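Local coordinates for DltD domain-containing protein (Beauveria bassiana, PDB 7D78), which probably acts as a thioesterase-type polyketide cyclase of the alpha/beta hydrolase fold, closing polyketide chains into medium-ring lactones, at residues A[106-110]-A[139-143]; A[258-262]-A[311-315]. All coordinates share one frame; numbering follows the deposited sequence.

Contact 1 (A[106-110]-A[139-143]); sequences QAEDL and VSACA
Ala107 and Ala143 mark the point where helices 103-118 and 135-146 of the alpha/beta hydrolase fold cross, a worked example of how small residues let two helices come close. The second of these helices starts at a turn with the pattern of a nucleophile elbow. The axes of the two segments approach to 8.1 Å and cross at -54°, and the CA atoms of the two alanines lie 4.7 Å apart. Packing is tight here: one methyl meets backbone, Ala143 CB sitting 3.6 Å from Ala107 O, and another meets a side chain, Ala107 CB against Cys142 CB. Leu110 and Gln106 continue this apolar seam. Leu110 has its first torsion turned off the staggered positions (chi1 -94°), and its CD1 reaches both Ala143 CB and Val139 CG1. With CG1 swung opposite the amide nitrogen (chi1 165°), Val139 slots that methyl between Leu110 and Gln106. The extended Gln106 chain crosses Val139 at about a right angle and is just as close: Gln106 CB lies 3.7 Å from Val139 CG1, and Gln106 OE1 lies 3.7 Å from Val139 CG2.

The margins are looser. Glu108 points off the seam altogether and forms salt bridges with Lys241 and Arg179 of the second subunit, whose Trp244 also packs on Ala107 and Cys142. This margin therefore faces the dimer partner rather than water. Ser140 turns its side chain away and brings its CA to 4.1 Å from Leu110 CD1; its OG is hydrogen-bonded to Gly136 O, one turn earlier.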
ATOM      1  N   GLN A 106       2.033  -7.203   5.860  1.00 15.59           N
ATOM      2  CA  GLN A 106       2.282  -8.638   5.985  1.00 16.82           C
ATOM      3  C   GLN A 106       3.286  -9.108   4.941  1.00 16.33           C
ATOM      4  O   GLN A 106       4.142  -9.954   5.231  1.00 15.80           O
ATOM      5  CB  GLN A 106       0.971  -9.420   5.848  1.00 19.41           C
ATOM      6  CG  GLN A 106       0.078  -9.334   7.071  1.00 18.38           C
ATOM      7  CD  GLN A 106      -1.124 -10.260   6.977  1.00 20.28           C
ATOM      8  OE1 GLN A 106      -1.133 -11.198   6.186  1.00 18.97           O
ATOM      9  NE2 GLN A 106      -2.137 -10.004   7.792  1.00 18.88           N
ATOM     10  N   ALA A 107       3.203  -8.563   3.721  1.00 16.27           N
ATOM     11  CA  ALA A 107       4.168  -8.914   2.676  1.00 13.16           C
ATOM     12  C   ALA A 107       5.586  -8.508   3.066  1.00 19.08           C
ATOM     13  O   ALA A 107       6.539  -9.283   2.895  1.00 17.02           O
ATOM     14  CB  ALA A 107       3.770  -8.265   1.348  1.00 15.11           C
ATOM     15  N   GLU A 108       5.757  -7.287   3.585  1.00 15.49           N
ATOM     16  CA  GLU A 108       7.096  -6.864   3.998  1.00 13.86           C
ATOM     17  C   GLU A 108       7.570  -7.647   5.223  1.00 15.86           C
ATOM     18  O   GLU A 108       8.756  -8.003   5.324  1.00 18.04           O
ATOM     19  CB  GLU A 108       7.116  -5.355   4.285  1.00 16.72           C
ATOM     20  CG  GLU A 108       6.988  -4.472   3.053  1.00 18.75           C
ATOM     21  CD  GLU A 108       7.085  -2.989   3.386  1.00 20.14           C
ATOM     22  OE1 GLU A 108       7.939  -2.618   4.206  1.00 19.58           O
ATOM     23  OE2 GLU A 108       6.306  -2.192   2.817  1.00 18.54           O
ATOM     24  N   ASP A 109       6.665  -7.918   6.167  1.00 14.41           N
ATOM     25  CA  ASP A 109       7.026  -8.734   7.327  1.00 15.12           C
ATOM     26  C   ASP A 109       7.608 -10.073   6.897  1.00 15.51           C
ATOM     27  O   ASP A 109       8.526 -10.596   7.546  1.00 17.29           O
ATOM     28  CB  ASP A 109       5.806  -8.969   8.228  1.00 16.54           C
ATOM     29  CG  ASP A 109       5.398  -7.736   9.022  1.00 18.45           C
ATOM     30  OD1 ASP A 109       6.161  -6.750   9.051  1.00 18.11           O
ATOM     31  OD2 ASP A 109       4.288  -7.760   9.619  1.00 16.67           O
ATOM     32  N   LEU A 110       7.091 -10.636   5.792  1.00 16.99           N
ATOM     33  CA  LEU A 110       7.565 -11.928   5.300  1.00 18.22           C
ATOM     34  C   LEU A 110       9.030 -11.880   4.878  1.00 17.94           C
ATOM     35  O   LEU A 110       9.740 -12.879   5.024  1.00 19.62           O
ATOM     36  CB  LEU A 110       6.691 -12.404   4.131  1.00 18.45           C
ATOM     37  CG  LEU A 110       5.537 -13.330   4.533  1.00 19.48           C
ATOM     38  CD1 LEU A 110       4.546 -13.481   3.409  1.00 17.29           C
ATOM     39  CD2 LEU A 110       6.068 -14.708   4.968  1.00 17.29           C
ATOM     40  N   VAL A 139      -0.960 -12.612  -0.120  1.00 16.76           N
ATOM     41  CA  VAL A 139       0.116 -11.922   0.593  1.00 18.80           C
ATOM     42  C   VAL A 139       1.460 -12.547   0.243  1.00 20.05           C
ATOM     43  O   VAL A 139       2.452 -11.843   0.006  1.00 16.71           O
ATOM     44  CB  VAL A 139      -0.142 -11.968   2.115  1.00 16.46           C
ATOM     45  CG1 VAL A 139       1.133 -11.595   2.893  1.00 14.86           C
ATOM     46  CG2 VAL A 139      -1.296 -11.049   2.505  1.00 15.99           C
ATOM     47  N   SER A 140       1.513 -13.884   0.214  1.00 16.34           N
ATOM     48  CA  SER A 140       2.769 -14.566  -0.069  1.00 17.13           C
ATOM     49  C   SER A 140       3.276 -14.232  -1.469  1.00 17.28           C
ATOM     50  O   SER A 140       4.486 -14.106  -1.686  1.00 19.02           O
ATOM     51  CB  SER A 140       2.599 -16.084   0.084  1.00 20.14           C
ATOM     52  OG  SER A 140       2.226 -16.456   1.400  1.00 20.23           O
ATOM     53  N   ALA A 141       2.369 -14.098  -2.432  1.00 18.19           N
ATOM     54  CA  ALA A 141       2.784 -13.742  -3.786  1.00 17.82           C
ATOM     55  C   ALA A 141       3.448 -12.370  -3.814  1.00 19.57           C
ATOM     56  O   ALA A 141       4.440 -12.173  -4.521  1.00 17.39           O
ATOM     57  CB  ALA A 141       1.586 -13.762  -4.725  1.00 17.80           C
ATOM     58  N   CYS A 142       2.897 -11.406  -3.069  1.00 18.12           N
ATOM     59  CA  CYS A 142       3.491 -10.071  -3.033  1.00 19.71           C
ATOM     60  C   CYS A 142       4.890 -10.114  -2.439  1.00 18.34           C
ATOM     61  O   CYS A 142       5.802  -9.444  -2.939  1.00 18.87           O
ATOM     62  CB  CYS A 142       2.605  -9.108  -2.233  1.00 20.09           C
ATOM     63  SG  CYS A 142       0.935  -8.919  -2.908  1.00 20.51           S
ATOM     64  N   ALA A 143       5.083 -10.905  -1.377  1.00 16.86           N
ATOM     65  CA  ALA A 143       6.423 -11.067  -0.820  1.00 19.85           C
ATOM     66  C   ALA A 143       7.358 -11.711  -1.831  1.00 17.33           C
ATOM     67  O   ALA A 143       8.511 -11.284  -1.981  1.00 19.98           O
ATOM     68  CB  ALA A 143       6.375 -11.896   0.472  1.00 19.09           C
TER

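Contact 2 (A[258-262]-A[311-315]); sequences PVLMV and AMTEF
Phe315 N donates to Ala311 O over 3.0 Å, the bond of one helical turn, and from that turn the Phe315 ring reaches across to strand 259-264. With CG anti to the backbone N (chi1 179°), the side chain extends toward the strand and offers it both a face and an edge. Over one face lies Leu260 CB in a CH-pi contact, 3.8 Å from the ring centroid and 14° off the normal. The rim meets backbone instead: Phe315 CZ is 3.5 Å from Val259 N, with Pro258 C in the plane of the ring and Pro258 CB also against CZ. Replacing Phe315 by an alanine would probably open a gap beneath Leu260 CB and leave the Pro258-Val259 peptide without its aromatic neighbour. Farther along the strand, Leu260 CD2 meets Met312 CG at 3.8 Å, the two side chains crossing at about a right angle. The extended Met312 chain then carries CE to Val262 CG2, 3.9 Å away. Segments 259-262 and 311-315 run nearly antiparallel (171°), their axes approaching to 9.8 Å, as expected where the C-terminal helix of an alpha/beta hydrolase lies along the parallel part of its central, mixed sheet.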
ATOM      1  N   PRO A 258       8.675 -20.111  -9.563  1.00 21.29           N
ATOM      2  CA  PRO A 258       7.783 -21.248  -9.823  1.00 23.21           C
ATOM      3  C   PRO A 258       6.585 -21.212  -8.891  1.00 18.85           C
ATOM      4  O   PRO A 258       6.728 -21.053  -7.674  1.00 22.37           O
ATOM      5  CB  PRO A 258       8.669 -22.469  -9.540  1.00 22.59           C
ATOM      6  CG  PRO A 258      10.068 -21.987  -9.674  1.00 25.34           C
ATOM      7  CD  PRO A 258      10.054 -20.535  -9.271  1.00 21.80           C
ATOM      8  N   VAL A 259       5.391 -21.344  -9.461  1.00 21.63           N
ATOM      9  CA  VAL A 259       4.169 -21.107  -8.703  1.00 19.14           C
ATOM     10  C   VAL A 259       3.207 -22.269  -8.887  1.00 25.87           C
ATOM     11  O   VAL A 259       2.914 -22.678 -10.016  1.00 23.21           O
ATOM     12  CB  VAL A 259       3.500 -19.769  -9.087  1.00 22.91           C
ATOM     13  CG1 VAL A 259       3.369 -19.630 -10.602  1.00 25.79           C
ATOM     14  CG2 VAL A 259       2.126 -19.630  -8.398  1.00 21.46           C
ATOM     15  N   LEU A 260       2.699 -22.775  -7.773  1.00 23.10           N
ATOM     16  CA  LEU A 260       1.619 -23.748  -7.746  1.00 22.62           C
ATOM     17  C   LEU A 260       0.387 -23.069  -7.173  1.00 27.08           C
ATOM     18  O   LEU A 260       0.451 -22.485  -6.085  1.00 22.61           O
ATOM     19  CB  LEU A 260       1.995 -24.962  -6.890  1.00 19.77           C
ATOM     20  CG  LEU A 260       0.835 -25.879  -6.511  1.00 21.50           C
ATOM     21  CD1 LEU A 260       0.344 -26.614  -7.757  1.00 25.40           C
ATOM     22  CD2 LEU A 260       1.286 -26.862  -5.434  1.00 22.94           C
ATOM     23  N   MET A 261      -0.722 -23.123  -7.904  1.00 22.32           N
ATOM     24  CA  MET A 261      -1.998 -22.640  -7.398  1.00 22.04           C
ATOM     25  C   MET A 261      -2.969 -23.800  -7.233  1.00 28.78           C
ATOM     26  O   MET A 261      -3.160 -24.599  -8.162  1.00 25.40           O
ATOM     27  CB  MET A 261      -2.607 -21.593  -8.327  1.00 21.58           C
ATOM     28  CG  MET A 261      -3.929 -21.047  -7.805  1.00 22.63           C
ATOM     29  SD  MET A 261      -4.636 -19.816  -8.910  1.00 25.53           S
ATOM     30  CE  MET A 261      -3.321 -18.602  -8.971  1.00 23.98           C
ATOM     31  N   VAL A 262      -3.591 -23.873  -6.062  1.00 25.44           N
ATOM     32  CA  VAL A 262      -4.633 -24.846  -5.759  1.00 24.62           C
ATOM     33  C   VAL A 262      -5.946 -24.090  -5.602  1.00 27.93           C
ATOM     34  O   VAL A 262      -6.101 -23.285  -4.673  1.00 25.88           O
ATOM     35  CB  VAL A 262      -4.303 -25.645  -4.493  1.00 22.59           C
ATOM     36  CG1 VAL A 262      -5.410 -26.661  -4.199  1.00 25.28           C
ATOM     37  CG2 VAL A 262      -2.943 -26.326  -4.634  1.00 26.26           C
ATOM     38  N   ALA A 311       0.926 -33.355  -3.738  1.00 29.57           N
ATOM     39  CA  ALA A 311       1.215 -32.592  -4.945  1.00 31.46           C
ATOM     40  C   ALA A 311       2.038 -31.348  -4.639  1.00 30.76           C
ATOM     41  O   ALA A 311       2.883 -30.945  -5.452  1.00 28.36           O
ATOM     42  CB  ALA A 311      -0.085 -32.209  -5.641  1.00 29.00           C
ATOM     43  N   MET A 312       1.814 -30.734  -3.476  1.00 27.67           N
ATOM     44  CA  MET A 312       2.591 -29.558  -3.092  1.00 27.45           C
ATOM     45  C   MET A 312       4.051 -29.918  -2.858  1.00 24.94           C
ATOM     46  O   MET A 312       4.951 -29.283  -3.415  1.00 27.36           O
ATOM     47  CB  MET A 312       1.994 -28.917  -1.839  1.00 27.69           C
ATOM     48  CG  MET A 312       0.585 -28.403  -2.016  1.00 25.95           C
ATOM     49  SD  MET A 312      -0.147 -27.885  -0.446  1.00 31.48           S
ATOM     50  CE  MET A 312      -1.643 -27.180  -1.063  1.00 27.22           C
ATOM     51  N   THR A 313       4.307 -30.945  -2.042  1.00 24.82           N
ATOM     52  CA  THR A 313       5.687 -31.323  -1.756  1.00 27.82           C
ATOM     53  C   THR A 313       6.407 -31.800  -3.002  1.00 29.59           C
ATOM     54  O   THR A 313       7.621 -31.611  -3.123  1.00 29.16           O
ATOM     55  CB  THR A 313       5.742 -32.407  -0.684  1.00 31.68           C
ATOM     56  OG1 THR A 313       4.898 -33.503  -1.062  1.00 33.20           O
ATOM     57  CG2 THR A 313       5.271 -31.843   0.629  1.00 31.44           C
ATOM     58  N   GLU A 314       5.686 -32.440  -3.925  1.00 30.76           N
ATOM     59  CA  GLU A 314       6.301 -32.834  -5.186  1.00 31.79           C
ATOM     60  C   GLU A 314       6.713 -31.604  -5.986  1.00 30.17           C
ATOM     61  O   GLU A 314       7.837 -31.532  -6.494  1.00 27.83           O
ATOM     62  CB  GLU A 314       5.346 -33.720  -5.989  1.00 33.35           C
ATOM     63  CG  GLU A 314       5.916 -34.200  -7.324  1.00 44.25           C
ATOM     64  CD  GLU A 314       4.835 -34.645  -8.307  1.00 60.24           C
ATOM     65  OE1 GLU A 314       5.186 -35.225  -9.359  1.00 69.01           O
ATOM     66  OE2 GLU A 314       3.633 -34.417  -8.032  1.00 60.99           O
ATOM     67  N   PHE A 315       5.818 -30.610  -6.085  1.00 27.99           N
ATOM     68  CA  PHE A 315       6.145 -29.386  -6.819  1.00 21.55           C
ATOM     69  C   PHE A 315       7.329 -28.663  -6.185  1.00 24.13           C
ATOM     70  O   PHE A 315       8.224 -28.181  -6.886  1.00 28.42           O
ATOM     71  CB  PHE A 315       4.920 -28.468  -6.884  1.00 25.62           C
ATOM     72  CG  PHE A 315       5.168 -27.166  -7.596  1.00 25.34           C
ATOM     73  CD1 PHE A 315       5.010 -27.075  -8.972  1.00 25.43           C
ATOM     74  CD2 PHE A 315       5.550 -26.027  -6.891  1.00 29.56           C
ATOM     75  CE1 PHE A 315       5.240 -25.881  -9.640  1.00 28.56           C
ATOM     76  CE2 PHE A 315       5.788 -24.818  -7.552  1.00 21.31           C
ATOM     77  CZ  PHE A 315       5.627 -24.745  -8.923  1.00 29.12           C
TER

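Contact 1 is wholly buried, about 9 Å from the centre of the chain; contact 2, about 16 Å out, is buried with a partly exposed fringe at Pro258 and Ala311. Their centres are about 18 Å apart and their nearest atoms about 7 Å, so they do not touch. They hold different elements, helix against helix and helix against strand. Strand 150-156 relates them: Leu153 and Met155 face helix 135-146, whereas Val156 meets Met312, so the two helix layers cover opposite faces of the sheet. Chemistry follows place. Short aliphatic groups serve the close helix crossing beside the subunit interface, while an aromatic ring and a long thioether span the wider gap at 258-262/311-315, where no other chain reaches.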